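Local atomic coordinates of flavocytochrome C3 fumarate reductase (Shewanella frigidimarina, PDB entry 1QO8), a protein that catalyses the essentially unidirectional reduction of fumarate to succinate, using one FAD and four covalently bound c-type hemes per subunit. Residues A[26-31]-A[267-272]; A[31-36]-A[62-67]; A[99-104]-A[290-295]. All coordinates share one frame; numbering follows the deposited sequence.

Contact 1. Residues A[26-31]-A[267-272]; sequences TDSETH and TRLNSR. With FAD (flavin-adenine dinucleotide), chain G.
S271 OG is gripped by two hydrogen bonds. It donates to L269 O at 2.7 Å, approaching from above the carbonyl plane, and accepts one from a water that also donates to D27 OD2. D27 CB lies alongside the same hydroxyl, while the D27 carboxylate turns to the backbone N of H293 and the T294 hydroxyl. Two nearly straight bonds join the segments directly. N270 ND2 reaches D27 O at 2.9 Å on a lone pair, with the acceptor close to the amide plane (N-H...O 163°). S28 OG, set beside its own backbone N (chi1 -43°), takes the L269 N-H at 3.0 Å. An alanine in place of N270 removes the ND2 donor and would probably lose the straight bond to D27 O, loosening the docking of the 26-29 turn on the 267-272 segment. T26 to E29 form a type I beta turn closed by E29 N on T26 O at 2.9 Å. S271 O lies 3.4 Å from FAD C2A. The arrangement is a domain interface: a turn leading into helix 30-40 of the cytochrome part docks on the link between edge strand 267-268 and, in the FAD-binding part, strand 271-278, whose first residues meet the adenine.

Contact 2. Residues A[31-36]-A[62-67]; sequences HENAQC and DINCTS. With HEM (protoporphyrin IX containing Fe), chain E.
N33 places CG beside its backbone N and anti to the carbonyl carbon (chi1 -82°), and chi2 of -80° turns the amide so that both its ends face the 62-67 loop. T66 keeps OG1 in the crowded position between its N and carbonyl carbon, which holds it ready for the amide. N33 thus bridges T66 twice: OD1 accepts from T66 N at 3.2 Å on a lone pair, and ND2 donates in its amide plane to T66 OG1 at 2.9 Å. ND2 also donates to E29 O, and T66 OG1 has E29 OE1 as a further partner, so this buried polar group is well satisfied. The N64 amide stacks on that of N33, the planes 14° apart and the two CG atoms 3.3 Å from each other. The backbone O of N64 accepts from both S67 N and S67 OG, the latter at 2.9 Å, fixing the loop. C36 CB meets C65 SG at 3.6 Å. C36 SG stands 2.4 Å from heme CAB, consistent with an unmodelled thioether; C36 and C65 open CXXCH motifs and probably carry hemes 2 and 3, whose axial ligands include H40 and H69. Helix 30-40 therefore packs through N33 and C36 on residues 64-66, within the long loop region between helices 43-46 and 107-115, while N64 touches L269 next to strand 267-268.

Contact 3. Residues A[99-104]-A[290-295]; sequences KSWDDG and HGKHTG. With HEM (protoporphyrin IX containing Fe), chain F.
W101 holds its indole in the crowded position between backbone N and carbonyl carbon (chi1 68°), which swings the ring out to meet the other segment. K292, with CG anti to its backbone N and a fully extended chain, runs across one indole face: its CB makes a CH-pi contact 3.9 Å from the centroid of the W101 five-membered ring, and CG and CD continue along the pyrrole side. D102 CB covers the opposite face. Beyond the ring, K292 NZ forms a salt bridge with E29, and K292 CG also lies over the face of H293. H290 has CG anti to its own N, so its imidazole meets the six-membered ring of W101 in a T-shaped pair, the W101 edge pointing at the H290 face with planes at 79° and centroids 5.1 Å apart. W101 CZ3 also approaches H290 O at 3.3 Å. The partner segment is the tip of a beta hairpin joining strands 284-291 and 295-301, its three-residue turn closed by G291 N to G295 O at 2.9 Å and G295 N to G291 O at 2.8 Å. S100 OG accepts from D102 N, an ST turn that shapes the loop opposite. One water donates to D102 OD1 and G104 O and lies 2.8 Å from H290 ND1; D102 OD1 also salt-bridges R272 NH1. D103 OD1 lies at the imidazole edge, 3.7 Å from H290 CE1, and could slightly favour a charged H290.

In the fold
Contact 2 is the buried one, contact 1 is partly buried and contact 3 lies at the surface. Chemistry follows place: hydrogen bonds of a side-chain amide and probably heme-linked cysteines in contact 2, backbone-directed bonds with one bridging water in contact 1, aromatic and aliphatic packing with waters in contact 3. Contacts 1 and 2 share helix 30-40; contacts 1 and 3 reach the same sheet through neighbouring strands 271-278 and 284-291. E29 joins all three, with one carboxylate oxygen on T66 and the other on K292, while D27 reaches H293. Contacts 2 and 3 do not touch, their nearest atoms being about 6 Å apart, so contact 1 lies as the link between heme-bearing helix and flavoprotein hairpin.

Contact 1. Residues A[26-31]-A[267-272]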
loop_
_atom_site.group_PDB
_atom_site.type_symbol
_atom_site.label_atom_id
_atom_site.label_comp_id
_atom_site.label_asym_id
_atom_site.label_seq_id
_atom_site.Cartn_x
_atom_site.Cartn_y
_atom_site.Cartn_z
ATOM N N THR A 26 15.962 16.494 -31.632
ATOM C CA THR A 26 14.850 15.710 -31.161
ATOM C C THR A 26 15.149 14.962 -29.831
ATOM O O THR A 26 16.285 14.808 -29.375
ATOM C CB THR A 26 14.406 14.645 -32.178
ATOM O OG1 THR A 26 15.512 13.715 -32.354
ATOM C CG2 THR A 26 14.100 15.361 -33.507
ATOM N N ASP A 27 14.066 14.619 -29.138
ATOM C CA ASP A 27 14.182 13.910 -27.843
ATOM C C ASP A 27 15.069 12.675 -27.951
ATOM O O ASP A 27 15.969 12.582 -27.125
ATOM C CB ASP A 27 12.774 13.613 -27.309
ATOM C CG ASP A 27 12.185 14.972 -26.890
ATOM O OD1 ASP A 27 12.849 15.898 -26.398
ATOM O OD2 ASP A 27 10.959 15.048 -27.007
ATOM N N SER A 28 14.895 11.884 -29.011
ATOM C CA SER A 28 15.665 10.707 -29.230
ATOM C C SER A 28 17.043 11.044 -29.795
ATOM O O SER A 28 17.773 10.053 -29.988
ATOM C CB SER A 28 15.027 9.640 -30.093
ATOM O OG SER A 28 13.688 9.387 -29.836
ATOM N N GLU A 29 17.461 12.286 -30.030
ATOM C CA GLU A 29 18.771 12.589 -30.627
ATOM C C GLU A 29 19.154 11.806 -31.855
ATOM O O GLU A 29 20.301 11.398 -32.151
ATOM C CB GLU A 29 19.847 12.558 -29.528
ATOM C CG GLU A 29 19.405 13.411 -28.305
ATOM C CD GLU A 29 20.339 13.341 -27.133
ATOM O OE1 GLU A 29 21.344 12.553 -27.108
ATOM O OE2 GLU A 29 20.226 14.085 -26.127
ATOM N N THR A 30 18.178 11.513 -32.701
ATOM C CA THR A 30 18.273 10.598 -33.818
ATOM C C THR A 30 19.312 11.042 -34.824
ATOM O O THR A 30 20.386 10.472 -35.051
ATOM C CB THR A 30 16.860 10.523 -34.466
ATOM O OG1 THR A 30 15.983 10.146 -33.382
ATOM C CG2 THR A 30 16.759 9.465 -35.548
ATOM N N HIS A 31 19.046 12.265 -35.324
ATOM C CA HIS A 31 19.937 12.891 -36.320
ATOM C C HIS A 31 21.327 12.903 -35.798
ATOM O O HIS A 31 22.240 12.535 -36.529
ATOM C CB HIS A 31 19.495 14.382 -36.602
ATOM C CG HIS A 31 20.318 14.945 -37.733
ATOM N ND1 HIS A 31 20.018 14.608 -39.036
ATOM C CD2 HIS A 31 21.416 15.738 -37.771
ATOM C CE1 HIS A 31 20.906 15.208 -39.824
ATOM N NE2 HIS A 31 21.768 15.913 -39.091
ATOM N N THR A 267 10.987 3.663 -31.221
ATOM C CA THR A 267 10.826 4.188 -29.875
ATOM C C THR A 267 11.171 5.669 -29.751
ATOM O O THR A 267 12.253 6.101 -30.188
ATOM C CB THR A 267 11.618 3.300 -28.918
ATOM O OG1 THR A 267 11.775 3.901 -27.586
ATOM C CG2 THR A 267 12.927 3.170 -29.618
ATOM N N ARG A 268 10.364 6.472 -29.063
ATOM C CA ARG A 268 10.829 7.820 -28.718
ATOM C C ARG A 268 11.565 7.744 -27.394
ATOM O O ARG A 268 10.900 7.598 -26.381
ATOM C CB ARG A 268 9.629 8.741 -28.603
ATOM C CG ARG A 268 9.512 10.169 -28.964
ATOM C CD ARG A 268 8.031 10.694 -29.032
ATOM N NE ARG A 268 7.422 10.444 -30.338
ATOM C CZ ARG A 268 6.404 11.239 -30.797
ATOM N NH1 ARG A 268 5.945 12.212 -30.004
ATOM N NH2 ARG A 268 5.856 11.078 -31.991
ATOM N N LEU A 269 12.837 8.023 -27.343
ATOM C CA LEU A 269 13.725 7.933 -26.221
ATOM C C LEU A 269 13.723 9.254 -25.492
ATOM O O LEU A 269 13.228 10.292 -25.952
ATOM C CB LEU A 269 15.096 7.518 -26.788
ATOM C CG LEU A 269 15.148 6.074 -27.396
ATOM C CD1 LEU A 269 16.430 5.842 -28.170
ATOM C CD2 LEU A 269 14.916 5.074 -26.299
ATOM N N ASN A 270 14.309 9.237 -24.303
ATOM C CA ASN A 270 14.436 10.376 -23.375
ATOM C C ASN A 270 13.094 11.147 -23.339
ATOM O O ASN A 270 13.079 12.374 -23.250
ATOM C CB ASN A 270 15.597 11.240 -23.766
ATOM C CG ASN A 270 16.835 10.465 -24.154
ATOM O OD1 ASN A 270 17.490 9.799 -23.305
ATOM N ND2 ASN A 270 17.268 10.565 -25.443
ATOM N N SER A 271 11.993 10.417 -23.236
ATOM C CA SER A 271 10.625 10.907 -23.164
ATOM C C SER A 271 9.908 10.240 -21.974
ATOM O O SER A 271 9.437 9.101 -22.064
ATOM C CB SER A 271 9.918 10.441 -24.468
ATOM O OG SER A 271 10.694 11.070 -25.495
ATOM N N ARG A 272 9.875 10.956 -20.868
ATOM C CA ARG A 272 9.202 10.513 -19.671
ATOM C C ARG A 272 7.737 10.971 -19.574
ATOM O O ARG A 272 7.393 12.192 -19.560
ATOM C CB ARG A 272 9.972 11.033 -18.443
ATOM C CG ARG A 272 9.299 10.535 -17.165
ATOM C CD ARG A 272 10.210 10.998 -16.026
ATOM N NE ARG A 272 9.877 10.228 -14.852
ATOM C CZ ARG A 272 10.256 10.582 -13.620
ATOM N NH1 ARG A 272 11.001 11.653 -13.415
ATOM N NH2 ARG A 272 9.870 9.806 -12.605
HETATM P PA FAD G . 10.998 -3.220 -17.820
HETATM O O1A FAD G . 11.770 -4.178 -18.674
HETATM O O2A FAD G . 11.566 -2.641 -16.734
HETATM O O5B FAD G . 10.932 -1.959 -18.756
HETATM C C5B FAD G . 10.096 -0.768 -18.453
HETATM C C4B FAD G . 10.480 0.384 -19.511
HETATM O O4B FAD G . 9.579 1.528 -19.111
HETATM C C3B FAD G . 11.912 0.951 -19.237
HETATM O O3B FAD G . 12.853 0.884 -20.211
HETATM C C2B FAD G . 11.675 2.286 -18.440
HETATM O O2B FAD G . 12.671 3.315 -18.657
HETATM C C1B FAD G . 10.433 2.741 -19.109
HETATM N N9A FAD G . 9.644 3.673 -18.293
HETATM C C8A FAD G . 9.453 3.671 -16.933
HETATM N N7A FAD G . 8.790 4.717 -16.525
HETATM C C5A FAD G . 8.515 5.462 -17.668
HETATM C C6A FAD G . 7.891 6.765 -17.882
HETATM N N6A FAD G . 7.385 7.500 -16.931
HETATM N N1A FAD G . 7.801 7.133 -19.185
HETATM C C2A FAD G . 8.391 6.438 -20.216
HETATM N N3A FAD G . 9.003 5.238 -20.101
HETATM C C4A FAD G . 9.047 4.837 -18.802
HETATM N N1 FAD G . 12.282 -12.603 -14.602
HETATM C C2 FAD G . 12.107 -13.737 -15.227
HETATM O O2 FAD G . 11.086 -14.304 -15.437
HETATM N N3 FAD G . 13.193 -14.484 -15.775
HETATM C C4 FAD G . 14.452 -13.914 -15.610
HETATM O O4 FAD G . 15.417 -14.507 -16.001
HETATM C C4X FAD G . 14.622 -12.677 -14.851
HETATM N N5 FAD G . 15.850 -12.176 -14.645
HETATM C C5X FAD G . 16.019 -10.990 -14.014
HETATM C C6 FAD G . 17.327 -10.516 -13.846
HETATM C C7 FAD G . 17.533 -9.312 -13.218
HETATM C C7M FAD G . 18.896 -8.736 -13.002
HETATM C C8 FAD G . 16.383 -8.556 -12.788
HETATM C C8M FAD G . 16.590 -7.209 -12.166
HETATM C C9 FAD G . 15.101 -9.003 -12.979
HETATM C C9A FAD G . 14.872 -10.214 -13.589
HETATM N N10 FAD G . 13.606 -10.792 -13.809
HETATM C C10 FAD G . 13.449 -11.980 -14.413
HETATM C "C1'" FAD G . 12.381 -9.934 -13.750
HETATM C "C2'" FAD G . 11.932 -9.552 -15.200
HETATM O "O2'" FAD G . 13.227 -9.292 -15.839
HETATM C "C3'" FAD G . 11.284 -8.151 -15.073
HETATM O "O3'" FAD G . 10.153 -8.194 -14.193
HETATM C "C4'" FAD G . 10.515 -7.896 -16.412
HETATM O "O4'" FAD G . 11.581 -7.784 -17.403
HETATM C "C5'" FAD G . 9.861 -6.475 -16.264
HETATM O "O5'" FAD G . 9.481 -6.114 -17.737
HETATM P P FAD G . 8.669 -4.853 -18.087
HETATM O O1P FAD G . 8.493 -4.926 -19.587
HETATM O O2P FAD G . 7.574 -4.913 -17.227
HETATM O O3P FAD G . 9.495 -3.774 -17.585
HETATM O O HOH W 1 9.436 13.147 -26.762
#

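Contact 2. Residues A[31-36]-A[62-67]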
loop_
_atom_site.group_PDB
_atom_site.type_symbol
_atom_site.label_atom_id
_atom_site.label_comp_id
_atom_site.label_asym_id
_atom_site.label_seq_id
_atom_site.Cartn_x
_atom_site.Cartn_y
_atom_site.Cartn_z
ATOM N N HIS A 31 19.046 12.265 -35.324
ATOM C CA HIS A 31 19.937 12.891 -36.320
ATOM C C HIS A 31 21.327 12.903 -35.798
ATOM O O HIS A 31 22.240 12.535 -36.529
ATOM C CB HIS A 31 19.495 14.382 -36.602
ATOM C CG HIS A 31 20.318 14.945 -37.733
ATOM N ND1 HIS A 31 20.018 14.608 -39.036
ATOM C CD2 HIS A 31 21.416 15.738 -37.771
ATOM C CE1 HIS A 31 20.906 15.208 -39.824
ATOM N NE2 HIS A 31 21.768 15.913 -39.091
ATOM N N GLU A 32 21.639 13.370 -34.581
ATOM C CA GLU A 32 23.003 13.478 -34.115
ATOM C C GLU A 32 23.717 12.104 -34.100
ATOM O O GLU A 32 24.918 11.970 -34.500
ATOM C CB GLU A 32 22.996 14.138 -32.739
ATOM C CG GLU A 32 22.485 15.565 -32.697
ATOM C CD GLU A 32 21.019 15.796 -32.851
ATOM O OE1 GLU A 32 20.183 14.858 -32.859
ATOM O OE2 GLU A 32 20.692 16.991 -33.049
ATOM N N ASN A 33 23.004 11.093 -33.658
ATOM C CA ASN A 33 23.600 9.757 -33.524
ATOM C C ASN A 33 23.747 9.077 -34.902
ATOM O O ASN A 33 24.662 8.323 -35.179
ATOM C CB ASN A 33 22.696 8.848 -32.659
ATOM C CG ASN A 33 22.900 9.053 -31.190
ATOM O OD1 ASN A 33 23.861 8.520 -30.621
ATOM N ND2 ASN A 33 22.067 9.849 -30.472
ATOM N N ALA A 34 22.880 9.366 -35.865
ATOM C CA ALA A 34 23.132 8.949 -37.247
ATOM C C ALA A 34 24.439 9.541 -37.765
ATOM O O ALA A 34 25.206 8.786 -38.425
ATOM C CB ALA A 34 21.938 9.175 -38.147
ATOM N N GLN A 35 24.807 10.745 -37.377
ATOM C CA GLN A 35 26.040 11.409 -37.735
ATOM C C GLN A 35 27.289 10.899 -37.099
ATOM O O GLN A 35 28.265 10.624 -37.831
ATOM C CB GLN A 35 25.919 12.937 -37.399
ATOM C CG GLN A 35 24.795 13.589 -38.226
ATOM C CD GLN A 35 25.086 13.408 -39.717
ATOM O OE1 GLN A 35 24.293 12.759 -40.339
ATOM N NE2 GLN A 35 26.195 13.792 -40.328
ATOM N N CYS A 36 27.294 10.657 -35.765
ATOM C CA CYS A 36 28.320 9.796 -35.169
ATOM C C CYS A 36 28.600 8.587 -36.019
ATOM O O CYS A 36 29.791 8.429 -36.258
ATOM C CB CYS A 36 28.060 9.186 -33.764
ATOM S SG CYS A 36 27.094 10.304 -32.718
ATOM N N ASP A 62 22.372 -2.355 -29.636
ATOM C CA ASP A 62 22.673 -1.227 -30.564
ATOM C C ASP A 62 22.072 0.064 -30.014
ATOM O O ASP A 62 20.865 0.259 -30.190
ATOM C CB ASP A 62 21.971 -1.564 -31.893
ATOM C CG ASP A 62 22.452 -0.529 -32.948
ATOM O OD1 ASP A 62 23.227 0.403 -32.786
ATOM O OD2 ASP A 62 21.935 -0.651 -34.074
ATOM N N ILE A 63 22.679 0.831 -29.148
ATOM C CA ILE A 63 22.057 2.000 -28.536
ATOM C C ILE A 63 22.668 3.315 -29.046
ATOM O O ILE A 63 23.796 3.236 -29.584
ATOM C CB ILE A 63 22.320 1.954 -27.006
ATOM C CG1 ILE A 63 23.811 1.953 -26.719
ATOM C CG2 ILE A 63 21.592 0.737 -26.431
ATOM C CD1 ILE A 63 24.090 2.049 -25.185
ATOM N N ASN A 64 22.089 4.483 -28.693
ATOM C CA ASN A 64 22.695 5.742 -29.083
ATOM C C ASN A 64 24.123 5.888 -28.594
ATOM O O ASN A 64 24.232 5.643 -27.392
ATOM C CB ASN A 64 21.880 6.966 -28.685
ATOM C CG ASN A 64 20.669 7.207 -29.564
ATOM O OD1 ASN A 64 20.604 6.818 -30.738
ATOM N ND2 ASN A 64 19.580 7.783 -29.042
ATOM N N CYS A 65 25.144 6.278 -29.422
ATOM C CA CYS A 65 26.361 6.816 -28.887
ATOM C C CYS A 65 26.227 7.824 -27.760
ATOM O O CYS A 65 27.061 7.869 -26.852
ATOM C CB CYS A 65 27.290 7.407 -30.025
ATOM S SG CYS A 65 27.054 6.486 -31.574
ATOM N N THR A 66 25.297 8.799 -27.813
ATOM C CA THR A 66 25.095 9.781 -26.793
ATOM C C THR A 66 24.338 9.206 -25.582
ATOM O O THR A 66 24.140 9.957 -24.615
ATOM C CB THR A 66 24.268 10.983 -27.412
ATOM O OG1 THR A 66 23.003 10.453 -27.779
ATOM C CG2 THR A 66 24.998 11.444 -28.722
ATOM N N SER A 67 24.129 7.881 -25.454
ATOM C CA SER A 67 23.958 7.255 -24.141
ATOM C C SER A 67 25.109 7.597 -23.239
ATOM O O SER A 67 24.985 7.810 -22.009
ATOM C CB SER A 67 23.819 5.705 -24.135
ATOM O OG SER A 67 22.681 5.392 -24.914
HETATM C CHA HEM E . 36.969 12.673 -32.619
HETATM C CHB HEM E . 32.845 10.760 -31.022
HETATM C CHC HEM E . 30.328 12.834 -34.561
HETATM C CHD HEM E . 34.610 13.156 -36.773
HETATM C C1A HEM E . 36.027 12.055 -31.811
HETATM C C2A HEM E . 36.269 11.573 -30.485
HETATM C C3A HEM E . 35.136 11.041 -30.000
HETATM C C4A HEM E . 34.131 11.225 -31.009
HETATM C CMA HEM E . 34.939 10.353 -28.616
HETATM C CAA HEM E . 37.640 11.660 -29.776
HETATM C CBA HEM E . 38.306 10.319 -29.849
HETATM C CGA HEM E . 39.590 10.215 -29.061
HETATM O O1A HEM E . 40.369 9.361 -29.556
HETATM O O2A HEM E . 39.637 10.978 -28.058
HETATM C C1B HEM E . 31.798 11.224 -31.748
HETATM C C2B HEM E . 30.432 11.263 -31.345
HETATM C C3B HEM E . 29.765 11.865 -32.310
HETATM C C4B HEM E . 30.686 12.214 -33.384
HETATM C CMB HEM E . 29.830 10.647 -30.034
HETATM C CAB HEM E . 28.294 12.290 -32.331
HETATM C CBB HEM E . 27.676 12.854 -31.287
HETATM C C1C HEM E . 31.311 13.024 -35.526
HETATM C C2C HEM E . 31.063 13.430 -36.903
HETATM C C3C HEM E . 32.252 13.564 -37.499
HETATM C C4C HEM E . 33.273 13.183 -36.575
HETATM C CMC HEM E . 29.662 13.698 -37.454
HETATM C CAC HEM E . 32.603 14.061 -38.932
HETATM C CBC HEM E . 31.836 15.140 -39.441
HETATM C C1D HEM E . 35.626 13.134 -35.859
HETATM C C2D HEM E . 37.048 13.328 -36.115
HETATM C C3D HEM E . 37.678 13.223 -35.001
HETATM C C4D HEM E . 36.697 12.908 -33.950
HETATM C CMD HEM E . 37.539 13.728 -37.555
HETATM C CAD HEM E . 39.199 13.341 -34.720
HETATM C CBD HEM E . 39.777 11.895 -35.015
HETATM C CGD HEM E . 41.191 11.939 -35.488
HETATM O O1D HEM E . 41.514 12.778 -36.396
HETATM O O2D HEM E . 41.975 11.138 -34.860
HETATM N NA HEM E . 34.684 11.834 -32.109
HETATM N NB HEM E . 31.914 11.881 -32.954
HETATM N NC HEM E . 32.661 12.820 -35.374
HETATM N ND HEM E . 35.454 12.848 -34.536
HETATM FE FE HEM E . 33.671 12.383 -33.748
#

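Contact 3. Residues A[99-104]-A[290-295]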
loop_
_atom_site.group_PDB
_atom_site.type_symbol
_atom_site.label_atom_id
_atom_site.label_comp_id
_atom_site.label_asym_id
_atom_site.label_seq_id
_atom_site.Cartn_x
_atom_site.Cartn_y
_atom_site.Cartn_z
ATOM N N LYS A 99 23.096 18.573 -14.301
ATOM C CA LYS A 99 22.164 17.671 -13.639
ATOM C C LYS A 99 21.426 16.923 -14.732
ATOM O O LYS A 99 21.276 17.475 -15.822
ATOM C CB LYS A 99 21.187 18.517 -12.789
ATOM C CG LYS A 99 21.958 19.077 -11.575
ATOM C CD LYS A 99 21.153 20.123 -10.820
ATOM C CE LYS A 99 21.638 21.554 -11.005
ATOM N NZ LYS A 99 22.764 21.941 -10.093
ATOM N N SER A 100 21.062 15.686 -14.454
ATOM C CA SER A 100 20.161 14.963 -15.320
ATOM C C SER A 100 19.066 15.887 -15.850
ATOM O O SER A 100 18.427 16.647 -15.135
ATOM C CB SER A 100 19.460 13.801 -14.600
ATOM O OG SER A 100 18.562 13.191 -15.556
ATOM N N TRP A 101 18.682 15.647 -17.107
ATOM C CA TRP A 101 17.574 16.436 -17.673
ATOM C C TRP A 101 16.294 16.084 -16.923
ATOM O O TRP A 101 15.318 16.827 -16.948
ATOM C CB TRP A 101 17.414 15.999 -19.116
ATOM C CG TRP A 101 16.919 14.610 -19.416
ATOM C CD1 TRP A 101 17.722 13.526 -19.667
ATOM C CD2 TRP A 101 15.556 14.176 -19.587
ATOM N NE1 TRP A 101 16.906 12.452 -19.910
ATOM C CE2 TRP A 101 15.597 12.797 -19.930
ATOM C CE3 TRP A 101 14.301 14.804 -19.445
ATOM C CZ2 TRP A 101 14.459 12.025 -20.130
ATOM C CZ3 TRP A 101 13.150 14.050 -19.690
ATOM C CH2 TRP A 101 13.247 12.651 -19.987
ATOM N N ASP A 102 16.214 14.834 -16.474
ATOM C CA ASP A 102 14.983 14.325 -15.899
ATOM C C ASP A 102 14.933 14.648 -14.403
ATOM O O ASP A 102 15.372 13.921 -13.523
ATOM C CB ASP A 102 14.840 12.847 -16.219
ATOM C CG ASP A 102 13.558 12.285 -15.631
ATOM O OD1 ASP A 102 12.798 13.048 -14.998
ATOM O OD2 ASP A 102 13.367 11.059 -15.809
ATOM N N ASP A 103 14.439 15.814 -14.076
ATOM C CA ASP A 103 14.506 16.439 -12.767
ATOM C C ASP A 103 13.199 16.312 -12.010
ATOM O O ASP A 103 12.919 17.139 -11.147
ATOM C CB ASP A 103 14.851 17.930 -12.913
ATOM C CG ASP A 103 14.121 18.703 -14.004
ATOM O OD1 ASP A 103 13.168 18.217 -14.670
ATOM O OD2 ASP A 103 14.511 19.889 -14.194
ATOM N N GLY A 104 12.396 15.287 -12.207
ATOM C CA GLY A 104 11.099 15.209 -11.545
ATOM C C GLY A 104 9.994 15.809 -12.424
ATOM O O GLY A 104 10.075 15.720 -13.649
ATOM N N HIS A 290 7.321 14.607 -20.725
ATOM C CA HIS A 290 8.486 15.449 -20.625
ATOM C C HIS A 290 9.629 14.880 -21.452
ATOM O O HIS A 290 10.210 13.861 -21.079
ATOM C CB HIS A 290 8.852 15.630 -19.159
ATOM C CG HIS A 290 10.059 16.495 -19.026
ATOM N ND1 HIS A 290 10.762 16.494 -17.881
ATOM C CD2 HIS A 290 10.685 17.366 -19.851
ATOM C CE1 HIS A 290 11.802 17.320 -17.974
ATOM N NE2 HIS A 290 11.751 17.876 -19.151
ATOM N N GLY A 291 9.864 15.533 -22.599
ATOM C CA GLY A 291 10.908 15.158 -23.525
ATOM C C GLY A 291 12.107 15.981 -23.126
ATOM O O GLY A 291 11.941 17.178 -22.777
ATOM N N LYS A 292 13.282 15.345 -23.232
ATOM C CA LYS A 292 14.501 16.043 -22.803
ATOM C C LYS A 292 14.704 17.358 -23.568
ATOM O O LYS A 292 15.336 18.255 -23.014
ATOM C CB LYS A 292 15.659 15.074 -23.150
ATOM C CG LYS A 292 17.067 15.670 -23.006
ATOM C CD LYS A 292 18.103 14.550 -23.262
ATOM C CE LYS A 292 19.540 15.047 -22.954
ATOM N NZ LYS A 292 20.443 13.921 -23.480
ATOM N N HIS A 293 14.464 17.338 -24.856
ATOM C CA HIS A 293 14.818 18.554 -25.655
ATOM C C HIS A 293 13.572 19.409 -25.869
ATOM O O HIS A 293 13.533 20.601 -25.792
ATOM C CB HIS A 293 15.393 18.092 -27.040
ATOM C CG HIS A 293 16.776 17.564 -26.686
ATOM N ND1 HIS A 293 17.223 16.271 -26.900
ATOM C CD2 HIS A 293 17.785 18.194 -26.074
ATOM C CE1 HIS A 293 18.461 16.173 -26.449
ATOM N NE2 HIS A 293 18.812 17.325 -25.914
ATOM N N THR A 294 12.467 18.705 -26.105
ATOM C CA THR A 294 11.254 19.412 -26.518
ATOM C C THR A 294 10.463 19.910 -25.317
ATOM O O THR A 294 9.691 20.823 -25.465
ATOM C CB THR A 294 10.426 18.457 -27.368
ATOM O OG1 THR A 294 9.810 17.477 -26.594
ATOM C CG2 THR A 294 11.302 17.808 -28.408
ATOM N N GLY A 295 10.674 19.343 -24.122
ATOM C CA GLY A 295 9.955 19.848 -22.954
ATOM C C GLY A 295 8.655 19.080 -22.827
ATOM O O GLY A 295 8.498 17.948 -23.346
HETATM C CHA HEM F . 22.523 19.384 -27.792
HETATM C CHB HEM F . 24.109 23.611 -29.676
HETATM C CHC HEM F . 27.717 21.385 -32.016
HETATM C CHD HEM F . 26.182 17.192 -30.118
HETATM C C1A HEM F . 22.649 20.715 -28.165
HETATM C C2A HEM F . 21.672 21.728 -27.807
HETATM C C3A HEM F . 22.144 22.869 -28.307
HETATM C C4A HEM F . 23.389 22.623 -28.978
HETATM C CMA HEM F . 21.554 24.287 -28.222
HETATM C CAA HEM F . 20.363 21.497 -27.005
HETATM C CBA HEM F . 20.265 21.276 -25.523
HETATM C CGA HEM F . 18.995 21.337 -24.705
HETATM O O1A HEM F . 19.131 21.974 -23.587
HETATM O O2A HEM F . 17.892 20.798 -25.041
HETATM C C1B HEM F . 25.274 23.393 -30.370
HETATM C C2B HEM F . 26.186 24.411 -30.887
HETATM C C3B HEM F . 27.213 23.802 -31.490
HETATM C C4B HEM F . 26.938 22.383 -31.433
HETATM C CMB HEM F . 25.981 25.927 -30.657
HETATM C CAB HEM F . 28.485 24.408 -32.085
HETATM C CBB HEM F . 29.273 25.435 -31.690
HETATM C C1C HEM F . 27.575 20.031 -31.752
HETATM C C2C HEM F . 28.384 18.963 -32.302
HETATM C C3C HEM F . 27.988 17.851 -31.754
HETATM C C4C HEM F . 26.891 18.123 -30.866
HETATM C CMC HEM F . 29.520 19.189 -33.333
HETATM C CAC HEM F . 28.550 16.393 -31.837
HETATM C CBC HEM F . 29.891 16.188 -31.794
HETATM C C1D HEM F . 25.092 17.387 -29.298
HETATM C C2D HEM F . 24.364 16.398 -28.547
HETATM C C3D HEM F . 23.391 17.019 -27.905
HETATM C C4D HEM F . 23.432 18.446 -28.251
HETATM C CMD HEM F . 24.775 14.895 -28.546
HETATM C CAD HEM F . 22.337 16.500 -26.888
HETATM C CBD HEM F . 22.860 16.875 -25.461
HETATM C CGD HEM F . 24.308 16.523 -25.175
HETATM O O1D HEM F . 24.670 15.351 -25.503
HETATM O O2D HEM F . 25.094 17.346 -24.653
HETATM N NA HEM F . 23.656 21.267 -28.951
HETATM N NB HEM F . 25.784 22.178 -30.708
HETATM N NC HEM F . 26.628 19.482 -30.897
HETATM N ND HEM F . 24.498 18.603 -29.098
HETATM FE FE HEM F . 25.208 20.367 -29.870
HETATM O O HOH W 2 14.868 18.823 -18.860
HETATM O O HOH W 3 10.891 14.694 -15.778
#